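Local coordinates for protein DnaJ homolog subfamily C member 10 (Mus musculus, PDB 3APQ) that acts as a disulfide reductase of the endoplasmic reticulum, serving both correct protein folding and the degradation of misfolded proteins, at residues P97-L102 with L147-V152; G114-V119 with I174-M179; F118-S123 with P134-F139. All coordinates share one frame; numbering follows the deposited sequence. Where two conformers were deposited one is given.

Contact 1: residues P97-L102 with L147-V152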
loop_
_atom_site.group_PDB
_atom_site.type_symbol
_atom_site.label_atom_id
_atom_site.label_comp_id
_atom_site.label_asym_id
_atom_site.label_seq_id
_atom_site.Cartn_x
_atom_site.Cartn_y
_atom_site.Cartn_z
ATOM N N PRO A 97 7.540 5.580 8.591
ATOM C CA PRO A 97 6.543 5.406 9.637
ATOM C C PRO A 97 5.557 6.587 9.686
ATOM O O PRO A 97 4.457 6.433 10.221
ATOM C CB PRO A 97 7.409 5.329 10.941
ATOM C CG PRO A 97 8.700 5.930 10.600
ATOM C CD PRO A 97 8.904 5.548 9.135
ATOM N N GLU A 98 5.908 7.715 9.069
ATOM C CA GLU A 98 4.999 8.903 9.024
ATOM C C GLU A 98 3.825 8.828 8.077
ATOM O O GLU A 98 2.909 9.678 8.117
ATOM C CB GLU A 98 5.799 10.157 8.657
ATOM C CG GLU A 98 6.964 10.483 9.640
ATOM C CD GLU A 98 8.211 9.666 9.386
ATOM O OE1 GLU A 98 8.271 8.933 8.363
ATOM O OE2 GLU A 98 9.134 9.773 10.215
ATOM N N ILE A 99 3.849 7.801 7.250
ATOM C CA ILE A 99 2.836 7.566 6.247
ATOM C C ILE A 99 2.069 6.268 6.500
ATOM O O ILE A 99 2.676 5.253 6.694
ATOM C CB ILE A 99 3.464 7.536 4.846
ATOM C CG1 ILE A 99 3.966 8.910 4.462
ATOM C CG2 ILE A 99 2.553 7.034 3.827
ATOM C CD1 ILE A 99 4.983 8.871 3.419
ATOM N N ILE A 100 0.749 6.348 6.523
ATOM C CA ILE A 100 0.030 5.087 6.717
ATOM C C ILE A 100 -0.491 4.593 5.359
ATOM O O ILE A 100 -1.162 5.338 4.646
ATOM C CB ILE A 100 -1.191 5.288 7.687
ATOM C CG1 ILE A 100 -0.816 5.933 9.049
ATOM C CG2 ILE A 100 -2.004 3.989 7.852
ATOM C CD1 ILE A 100 0.424 5.397 9.706
ATOM N N THR A 101 -0.157 3.348 4.979
ATOM C CA THR A 101 -0.678 2.795 3.724
ATOM C C THR A 101 -1.985 2.105 4.048
ATOM O O THR A 101 -2.022 1.191 4.890
ATOM C CB THR A 101 0.315 1.813 3.119
ATOM O OG1 THR A 101 1.478 2.551 2.770
ATOM C CG2 THR A 101 -0.244 1.139 1.855
ATOM N N LEU A 102 -3.053 2.591 3.425
ATOM C CA LEU A 102 -4.420 2.224 3.833
ATOM C C LEU A 102 -4.957 1.249 2.807
ATOM O O LEU A 102 -4.908 1.529 1.603
ATOM C CB LEU A 102 -5.329 3.461 3.821
ATOM C CG LEU A 102 -4.927 4.533 4.849
ATOM C CD1 LEU A 102 -5.526 5.916 4.393
ATOM C CD2 LEU A 102 -5.450 4.087 6.246
ATOM N N LEU A 147 -1.630 16.436 11.022
ATOM C CA LEU A 147 -2.743 15.779 10.370
ATOM C C LEU A 147 -2.263 14.386 9.975
ATOM O O LEU A 147 -1.064 14.037 10.147
ATOM C CB LEU A 147 -3.219 16.569 9.116
ATOM C CG LEU A 147 -2.300 16.549 7.896
ATOM C CD1 LEU A 147 -3.132 16.941 6.604
ATOM C CD2 LEU A 147 -1.022 17.424 8.082
ATOM N N ARG A 148 -3.184 13.568 9.474
ATOM C CA ARG A 148 -2.821 12.202 9.122
ATOM C C ARG A 148 -2.468 12.121 7.650
ATOM O O ARG A 148 -3.210 12.612 6.768
ATOM C CB ARG A 148 -3.978 11.225 9.392
ATOM C CG ARG A 148 -4.622 11.394 10.743
ATOM C CD ARG A 148 -3.773 10.878 11.874
ATOM N NE ARG A 148 -3.200 9.526 11.797
ATOM C CZ ARG A 148 -3.743 8.379 12.208
ATOM N NH1 ARG A 148 -4.950 8.306 12.739
ATOM N NH2 ARG A 148 -3.015 7.253 12.135
ATOM N N ILE A 149 -1.362 11.433 7.373
ATOM C CA ILE A 149 -0.878 11.330 6.022
ATOM C C ILE A 149 -0.988 9.860 5.607
ATOM O O ILE A 149 -0.477 8.943 6.292
ATOM C CB ILE A 149 0.616 11.818 5.872
ATOM C CG1 ILE A 149 0.824 13.260 6.400
ATOM C CG2 ILE A 149 1.163 11.499 4.440
ATOM C CD1 ILE A 149 -0.106 14.306 5.811
ATOM N N GLY A 150 -1.660 9.663 4.468
ATOM C CA GLY A 150 -1.968 8.304 3.940
ATOM C C GLY A 150 -1.466 8.064 2.525
ATOM O O GLY A 150 -1.052 8.997 1.812
ATOM N N ALA A 151 -1.497 6.802 2.132
ATOM C CA ALA A 151 -1.171 6.400 0.779
ATOM C C ALA A 151 -2.088 5.257 0.451
ATOM O O ALA A 151 -2.391 4.427 1.331
ATOM C CB ALA A 151 0.316 5.947 0.708
ATOM N N VAL A 152 -2.579 5.217 -0.787
ATOM C CA VAL A 152 -3.396 4.091 -1.259
ATOM C C VAL A 152 -2.775 3.524 -2.544
ATOM O O VAL A 152 -2.550 4.250 -3.513
ATOM C CB VAL A 152 -4.854 4.476 -1.514
ATOM C CG1 VAL A 152 -5.566 3.363 -2.296
ATOM C CG2 VAL A 152 -5.628 4.736 -0.215
HETATM O O HOH W 1 0.176 9.523 8.854
#

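Contact 2: residues G114-V119 with I174-M179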
loop_
_atom_site.group_PDB
_atom_site.type_symbol
_atom_site.label_atom_id
_atom_site.label_comp_id
_atom_site.label_asym_id
_atom_site.label_seq_id
_atom_site.Cartn_x
_atom_site.Cartn_y
_atom_site.Cartn_z
ATOM N N GLY A 114 -13.488 11.477 11.266
ATOM C CA GLY A 114 -13.438 12.898 11.642
ATOM C C GLY A 114 -12.028 13.497 11.652
ATOM O O GLY A 114 -11.857 14.701 11.756
ATOM N N GLU A 115 -11.004 12.669 11.526
ATOM C CA GLU A 115 -9.635 13.193 11.506
ATOM C C GLU A 115 -9.329 13.707 10.121
ATOM O O GLU A 115 -9.897 13.210 9.143
ATOM C CB GLU A 115 -8.693 12.060 11.835
ATOM C CG GLU A 115 -8.635 11.716 13.290
ATOM C CD GLU A 115 -7.570 10.627 13.570
ATOM O OE1 GLU A 115 -7.936 9.449 13.750
ATOM O OE2 GLU A 115 -6.367 10.928 13.594
ATOM N N LEU A 116 -8.434 14.675 10.016
ATOM C CA LEU A 116 -8.070 15.222 8.709
ATOM C C LEU A 116 -6.997 14.297 8.054
ATOM O O LEU A 116 -5.957 14.069 8.662
ATOM C CB LEU A 116 -7.524 16.634 8.876
ATOM C CG LEU A 116 -6.947 17.300 7.612
ATOM C CD1 LEU A 116 -8.087 17.479 6.622
ATOM C CD2 LEU A 116 -6.300 18.634 7.865
ATOM N N TRP A 117 -7.291 13.755 6.884
ATOM C CA TRP A 117 -6.358 12.839 6.189
ATOM C C TRP A 117 -5.979 13.397 4.833
ATOM O O TRP A 117 -6.871 13.813 4.044
ATOM C CB TRP A 117 -7.037 11.503 5.960
ATOM C CG TRP A 117 -6.980 10.586 7.132
ATOM C CD1 TRP A 117 -7.889 10.494 8.173
ATOM C CD2 TRP A 117 -5.977 9.583 7.383
ATOM N NE1 TRP A 117 -7.502 9.470 9.038
ATOM C CE2 TRP A 117 -6.330 8.921 8.594
ATOM C CE3 TRP A 117 -4.807 9.200 6.716
ATOM C CZ2 TRP A 117 -5.560 7.867 9.142
ATOM C CZ3 TRP A 117 -4.043 8.149 7.259
ATOM C CH2 TRP A 117 -4.420 7.519 8.478
ATOM N N PHE A 118 -4.703 13.339 4.479
ATOM C CA PHE A 118 -4.268 13.740 3.165
ATOM C C PHE A 118 -3.617 12.498 2.572
ATOM O O PHE A 118 -2.630 11.976 3.144
ATOM C CB PHE A 118 -3.244 14.853 3.366
ATOM C CG PHE A 118 -2.801 15.557 2.093
ATOM C CD1 PHE A 118 -1.719 16.418 2.165
ATOM C CD2 PHE A 118 -3.503 15.449 0.859
ATOM C CE1 PHE A 118 -1.296 17.142 1.023
ATOM C CE2 PHE A 118 -3.084 16.144 -0.266
ATOM C CZ PHE A 118 -1.970 16.998 -0.197
ATOM N N VAL A 119 -4.233 11.993 1.504
ATOM C CA VAL A 119 -3.925 10.684 0.951
ATOM C C VAL A 119 -3.407 10.766 -0.504
ATOM O O VAL A 119 -3.978 11.460 -1.358
ATOM C CB VAL A 119 -5.188 9.787 0.997
ATOM C CG1 VAL A 119 -4.900 8.371 0.367
ATOM C CG2 VAL A 119 -5.657 9.671 2.448
ATOM N N ILE A 174 -7.487 15.520 0.053
ATOM C CA ILE A 174 -7.608 15.673 1.493
ATOM C C ILE A 174 -9.064 15.402 1.925
ATOM O O ILE A 174 -10.029 15.783 1.218
ATOM C CB ILE A 174 -6.976 16.995 1.921
ATOM C CG1 ILE A 174 -6.725 17.030 3.413
ATOM C CG2 ILE A 174 -7.806 18.171 1.466
ATOM C CD1 ILE A 174 -5.582 18.003 3.814
ATOM N N PHE A 175 -9.223 14.670 3.033
ATOM C CA PHE A 175 -10.561 14.175 3.453
ATOM C C PHE A 175 -10.794 14.534 4.920
ATOM O O PHE A 175 -9.877 14.477 5.761
ATOM C CB PHE A 175 -10.631 12.626 3.395
ATOM C CG PHE A 175 -10.462 12.027 2.033
ATOM C CD1 PHE A 175 -11.582 11.793 1.221
ATOM C CD2 PHE A 175 -9.185 11.664 1.568
ATOM C CE1 PHE A 175 -11.461 11.201 -0.072
ATOM C CE2 PHE A 175 -9.037 11.088 0.281
ATOM C CZ PHE A 175 -10.195 10.878 -0.554
ATOM N N ARG A 176 -12.039 14.857 5.256
ATOM C CA ARG A 176 -12.441 14.831 6.660
ATOM C C ARG A 176 -13.942 14.516 6.727
ATOM O O ARG A 176 -14.738 15.173 6.044
ATOM C CB ARG A 176 -12.133 16.148 7.373
ATOM C CG ARG A 176 -12.222 16.036 8.914
ATOM C CD ARG A 176 -12.720 17.301 9.571
ATOM N NE ARG A 176 -12.474 18.486 8.750
ATOM C CZ ARG A 176 -11.431 19.308 8.880
ATOM N NH1 ARG A 176 -10.489 19.085 9.808
ATOM N NH2 ARG A 176 -11.322 20.362 8.063
ATOM N N SER A 177 -14.308 13.511 7.527
ATOM C CA SER A 177 -15.716 13.194 7.755
ATOM C C SER A 177 -16.596 14.446 7.762
ATOM O O SER A 177 -16.279 15.444 8.417
ATOM C CB SER A 177 -15.899 12.469 9.090
ATOM O OG SER A 177 -17.248 12.067 9.212
ATOM N N GLY A 178 -17.707 14.383 7.022
ATOM C CA GLY A 178 -18.639 15.509 7.009
ATOM C C GLY A 178 -18.296 16.577 5.982
ATOM O O GLY A 178 -19.086 17.513 5.770
ATOM N N MET A 179 -17.151 16.436 5.305
ATOM C CA MET A 179 -16.843 17.418 4.284
ATOM C C MET A 179 -16.448 16.773 2.959
ATOM O O MET A 179 -16.023 15.618 2.898
ATOM C CB MET A 179 -15.843 18.447 4.810
ATOM C CG MET A 179 -16.320 19.110 6.086
ATOM S SD MET A 179 -15.178 20.327 6.723
ATOM C CE MET A 179 -13.679 19.913 5.849
HETATM O O HOH W 2 -12.358 11.928 8.803
#

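Contact 3: residues F118-S123 with P134-F139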
loop_
_atom_site.group_PDB
_atom_site.type_symbol
_atom_site.label_atom_id
_atom_site.label_comp_id
_atom_site.label_asym_id
_atom_site.label_seq_id
_atom_site.Cartn_x
_atom_site.Cartn_y
_atom_site.Cartn_z
ATOM N N PHE A 118 -4.703 13.339 4.479
ATOM C CA PHE A 118 -4.268 13.740 3.165
ATOM C C PHE A 118 -3.617 12.498 2.572
ATOM O O PHE A 118 -2.630 11.976 3.144
ATOM C CB PHE A 118 -3.244 14.853 3.366
ATOM C CG PHE A 118 -2.801 15.557 2.093
ATOM C CD1 PHE A 118 -1.719 16.418 2.165
ATOM C CD2 PHE A 118 -3.503 15.449 0.859
ATOM C CE1 PHE A 118 -1.296 17.142 1.023
ATOM C CE2 PHE A 118 -3.084 16.144 -0.266
ATOM C CZ PHE A 118 -1.970 16.998 -0.197
ATOM N N VAL A 119 -4.233 11.993 1.504
ATOM C CA VAL A 119 -3.925 10.684 0.951
ATOM C C VAL A 119 -3.407 10.766 -0.504
ATOM O O VAL A 119 -3.978 11.460 -1.358
ATOM C CB VAL A 119 -5.188 9.787 0.997
ATOM C CG1 VAL A 119 -4.900 8.371 0.367
ATOM C CG2 VAL A 119 -5.657 9.671 2.448
ATOM N N ASN A 120 -2.308 10.056 -0.740
ATOM C CA ASN A 120 -1.678 9.925 -2.034
ATOM C C ASN A 120 -2.145 8.609 -2.625
ATOM O O ASN A 120 -1.768 7.530 -2.103
ATOM C CB ASN A 120 -0.161 9.897 -1.843
ATOM C CG ASN A 120 0.599 9.599 -3.117
ATOM O OD1 ASN A 120 0.013 9.458 -4.191
ATOM N ND2 ASN A 120 1.921 9.561 -3.010
ATOM N N PHE A 121 -2.965 8.706 -3.675
ATOM C CA PHE A 121 -3.438 7.549 -4.452
ATOM C C PHE A 121 -2.443 7.335 -5.582
ATOM O O PHE A 121 -2.288 8.191 -6.472
ATOM C CB PHE A 121 -4.835 7.772 -5.057
ATOM C CG PHE A 121 -5.941 7.822 -4.037
ATOM C CD1 PHE A 121 -6.693 6.698 -3.764
ATOM C CD2 PHE A 121 -6.248 9.023 -3.399
ATOM C CE1 PHE A 121 -7.718 6.753 -2.814
ATOM C CE2 PHE A 121 -7.263 9.083 -2.431
ATOM C CZ PHE A 121 -7.997 7.944 -2.156
ATOM N N TYR A 122 -1.750 6.221 -5.534
ATOM C CA TYR A 122 -0.690 5.940 -6.528
ATOM C C TYR A 122 -0.923 4.582 -7.189
ATOM O O TYR A 122 -1.854 3.855 -6.841
ATOM C CB TYR A 122 0.695 6.062 -5.820
ATOM C CG TYR A 122 0.947 4.995 -4.759
ATOM C CD1 TYR A 122 1.598 3.830 -5.120
ATOM C CD2 TYR A 122 0.541 5.132 -3.422
ATOM C CE1 TYR A 122 1.825 2.802 -4.229
ATOM C CE2 TYR A 122 0.789 4.037 -2.471
ATOM C CZ TYR A 122 1.447 2.907 -2.910
ATOM O OH TYR A 122 1.786 1.799 -2.112
ATOM N N SER A 123 -0.104 4.230 -8.184
ATOM C CA SER A 123 -0.250 2.959 -8.856
ATOM C C SER A 123 1.163 2.455 -9.171
ATOM O O SER A 123 2.064 3.272 -9.374
ATOM C CB SER A 123 -1.099 3.115 -10.118
ATOM O OG SER A 123 -1.166 1.921 -10.870
ATOM N N PRO A 134 9.782 10.668 -2.901
ATOM C CA PRO A 134 10.667 11.206 -1.878
ATOM C C PRO A 134 10.105 12.460 -1.229
ATOM O O PRO A 134 10.335 12.663 -0.045
ATOM C CB PRO A 134 11.954 11.534 -2.662
ATOM C CG PRO A 134 11.954 10.514 -3.728
ATOM C CD PRO A 134 10.506 10.483 -4.180
ATOM N N THR A 135 9.434 13.309 -2.000
ATOM C CA THR A 135 8.813 14.531 -1.468
ATOM C C THR A 135 7.650 14.209 -0.551
ATOM O O THR A 135 7.537 14.832 0.503
ATOM C CB THR A 135 8.282 15.397 -2.598
ATOM O OG1 THR A 135 9.342 15.670 -3.504
ATOM C CG2 THR A 135 7.686 16.748 -2.094
ATOM N N TRP A 136 6.805 13.222 -0.915
ATOM C CA TRP A 136 5.720 12.836 -0.036
ATOM C C TRP A 136 6.322 12.405 1.332
ATOM O O TRP A 136 5.772 12.715 2.380
ATOM C CB TRP A 136 4.937 11.694 -0.682
ATOM C CG TRP A 136 3.627 11.373 -0.018
ATOM C CD1 TRP A 136 3.301 10.237 0.665
ATOM C CD2 TRP A 136 2.486 12.251 0.081
ATOM N NE1 TRP A 136 1.993 10.326 1.134
ATOM C CE2 TRP A 136 1.485 11.556 0.798
ATOM C CE3 TRP A 136 2.215 13.545 -0.405
ATOM C CZ2 TRP A 136 0.209 12.117 1.065
ATOM C CZ3 TRP A 136 0.951 14.121 -0.128
ATOM C CH2 TRP A 136 -0.025 13.405 0.583
ATOM N N ARG A 137 7.413 11.645 1.317
ATOM C CA ARG A 137 8.060 11.208 2.559
ATOM C C ARG A 137 8.605 12.399 3.376
ATOM O O ARG A 137 8.441 12.438 4.589
ATOM C CB ARG A 137 9.256 10.305 2.252
ATOM C CG ARG A 137 8.883 8.957 1.628
ATOM C CD ARG A 137 10.167 8.225 1.242
ATOM N NE ARG A 137 9.759 6.956 0.651
ATOM C CZ ARG A 137 10.009 6.599 -0.599
ATOM N NH1 ARG A 137 10.805 7.364 -1.375
ATOM N NH2 ARG A 137 9.503 5.443 -1.052
ATOM N N GLU A 138 9.250 13.366 2.692
ATOM C CA GLU A 138 9.822 14.537 3.375
ATOM C C GLU A 138 8.691 15.403 3.959
ATOM O O GLU A 138 8.777 15.901 5.107
ATOM C CB GLU A 138 10.712 15.367 2.405
ATOM C CG GLU A 138 11.273 16.663 3.068
ATOM C CD GLU A 138 12.071 17.584 2.102
ATOM O OE1 GLU A 138 11.735 17.641 0.879
ATOM O OE2 GLU A 138 13.001 18.270 2.599
ATOM N N PHE A 139 7.624 15.552 3.175
ATOM C CA PHE A 139 6.452 16.306 3.624
ATOM C C PHE A 139 5.834 15.640 4.871
ATOM O O PHE A 139 5.496 16.322 5.868
ATOM C CB PHE A 139 5.456 16.366 2.448
ATOM C CG PHE A 139 4.042 16.604 2.854
ATOM C CD1 PHE A 139 3.652 17.827 3.365
ATOM C CD2 PHE A 139 3.095 15.610 2.719
ATOM C CE1 PHE A 139 2.324 18.046 3.734
ATOM C CE2 PHE A 139 1.791 15.811 3.114
ATOM C CZ PHE A 139 1.408 17.055 3.624
#

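Contact 1: residues P97-L102 with L147-V152
Ile99 and Ile149 meet obliquely, methylene against methyl: CG1 of Ile99 lies 3.8 Å from CG2 of Ile149. In Ile99 a chi1 of -68° sets CG1 beside the backbone N and leaves CG2 anti to it, where CG2 reaches CB of Ala151 at 4.0 Å. One isoleucine thus spans two residues of the facing strand, and Thr101, whose side chain leaves the sheet on the same face as that of Ala151, brings OG1 near CB of Ala151. Ile100 projects from the other face. There its CG1 lies 4.0 Å from NH2 of Arg148, an oblique approach to the guanidinium, whose NH1 is engaged in a salt bridge with Glu115. Leu102 and Val152 add a looser contact, with CG2 of Val152 beside the carbonyl O of Leu102.

The backbones fix this register. Ile100 N donates to Ile149 O at 2.9 Å, nearly straight at 174°. Ile100 O receives Ala151 N at 2.9 Å in a more bent bond of 140°. Leu102 N closes the ladder on Ala151 O at 2.9 Å. Where the chains splay before the first of these bonds, a water bridges them, donating to Glu98 O at 2.8 Å and accepting from Ile149 N.

On the Ile99 side, Trp136 and Ala140 of helix 127-142 cover the sheet. Bridges Ile100-Gly150 and Thr101-Ala151 are both parallel, and they attach the short outermost strand 100-101 to strand 148-153, the parallel pairing at one edge of the mixed sheet of the thioredoxin fold.

Contact 2: residues G114-V119 with I174-M179
Leu116 holds CG anti to its backbone N (chi1 173°), and Ile174 does the same with CG1 (chi1 -164°), which leaves the CG2 of Ile174 between N and carbonyl carbon. From there the bend at chi2 of Leu116 carries its CD1 to 3.5 Å from CG1 of Ile174, and the two side chains cross obliquely. CD1 of Leu116 also sits over one face of the Arg176 guanidinium, offset toward its rim, while CD1 of Ile174 reaches CB of Phe118 at 3.9 Å. An alanine at Leu116 would probably open a gap beside CG1 and CD1 of Ile174 and take away the methyl that lies over the Arg176 guanidinium.

Trp117 and Phe175 form an antiparallel hydrogen-bonded pair: Trp117 N donates to Phe175 O at 2.9 Å and 175°, and Phe175 N returns to Trp117 O at 2.7 Å. Phe118 and Ile174 are the adjoining non-hydrogen-bonded pair. On the face of Trp117 and Phe175, the phenyl ring of Phe175 presents its edge to Val119, CE2 of Phe175 lying 4.1 Å from CB of Val119.

Beyond Phe175 the pairing gives way to a water that accepts from Gly114 N at 2.7 Å and from Ser177 N at 2.8 Å. The Arg176 aliphatic chain packs there, CG lying 3.2 Å from Gly114 O, before a type II turn from Arg176 to Met179 reverses the chain. Gly114, just past the end of helix 104-113, has positive phi, and a side chain there would collide with the preceding carbonyl O.

The antiparallel junction has a helix on each face. Helix 190-202 packs on Leu116 and Ile174, through Val201 and Phe196 among others; helix 104-113 contributes Phe107, edge-to-face with Phe175, and Ala110 against Trp117. Strand 148-153 flanks strand 117-122 on its other side.

Contact 3: residues F118-S123 with P134-F139
Trp136 buries the most surface here: CG stands anti to its backbone N (chi1 -168°), which starts the indole off toward the strand, where it meets Phe118 and Asn120. Toward Phe118 it is T-shaped: the six-membered edge points at the phenyl face, with CH2 3.7 Å above that ring's plane and over its centre, centroids 5.0 Å apart and planes at 73°. Toward Asn120 it offers a face instead. CB of Asn120 makes a CH-pi contact 3.8 Å from the centroid of the five-membered ring, 25° off the normal, and the amide plane stands steeply to the indole with ND2 beyond CB, 3.9 Å from CG of Trp136.

Strand 117-122 and helix 127-142 are the first two elements of a beta-alpha-beta unit completed by strand 148-153, and the redox-active Cys126-Cys129 disulfide of the thioredoxin-type CxxC sits at the start of the helix. The axes of segments 118-122 and 134-139 run nearly antiparallel, 11.2 Å apart at closest, a separation bridged by the aromatic cluster of Phe118, Trp136 and Phe139.

Phe118 also meets Phe139, one helical turn beyond Trp136. CZ of Phe139 comes to the edge of the Phe118 ring, 3.5 Å from CD1, and the two side chains cross at about a right angle. Phe139 CD2 covers the indole face opposite Asn120. Trp136 NE1 makes a weak hydrogen bond to Gly150 O.

In the fold
All three contacts lie in the first thioredoxin domain, which follows the J domain in this fragment. Strand 148-153 of contact 1 and strand 117-122 of contacts 2 and 3 are neighbours: Phe118 N lies 2.8 Å from Arg148 O, and Asn120 O lies 2.8 Å from Val152 N. Contacts 1 and 2 have centres about 12 Å apart. Contacts 1 and 3 have centres about 8 Å apart and are also joined where Ile99 CD1 packs 3.5 Å from Trp136 CD1. Contacts 2 and 3, with centres about 16 Å apart, share Phe118 and Val119. Contact 3 is tied to the redox site through helix 127-142, and Asn120 lies near, without touching, the Cys126-Cys129 disulfide.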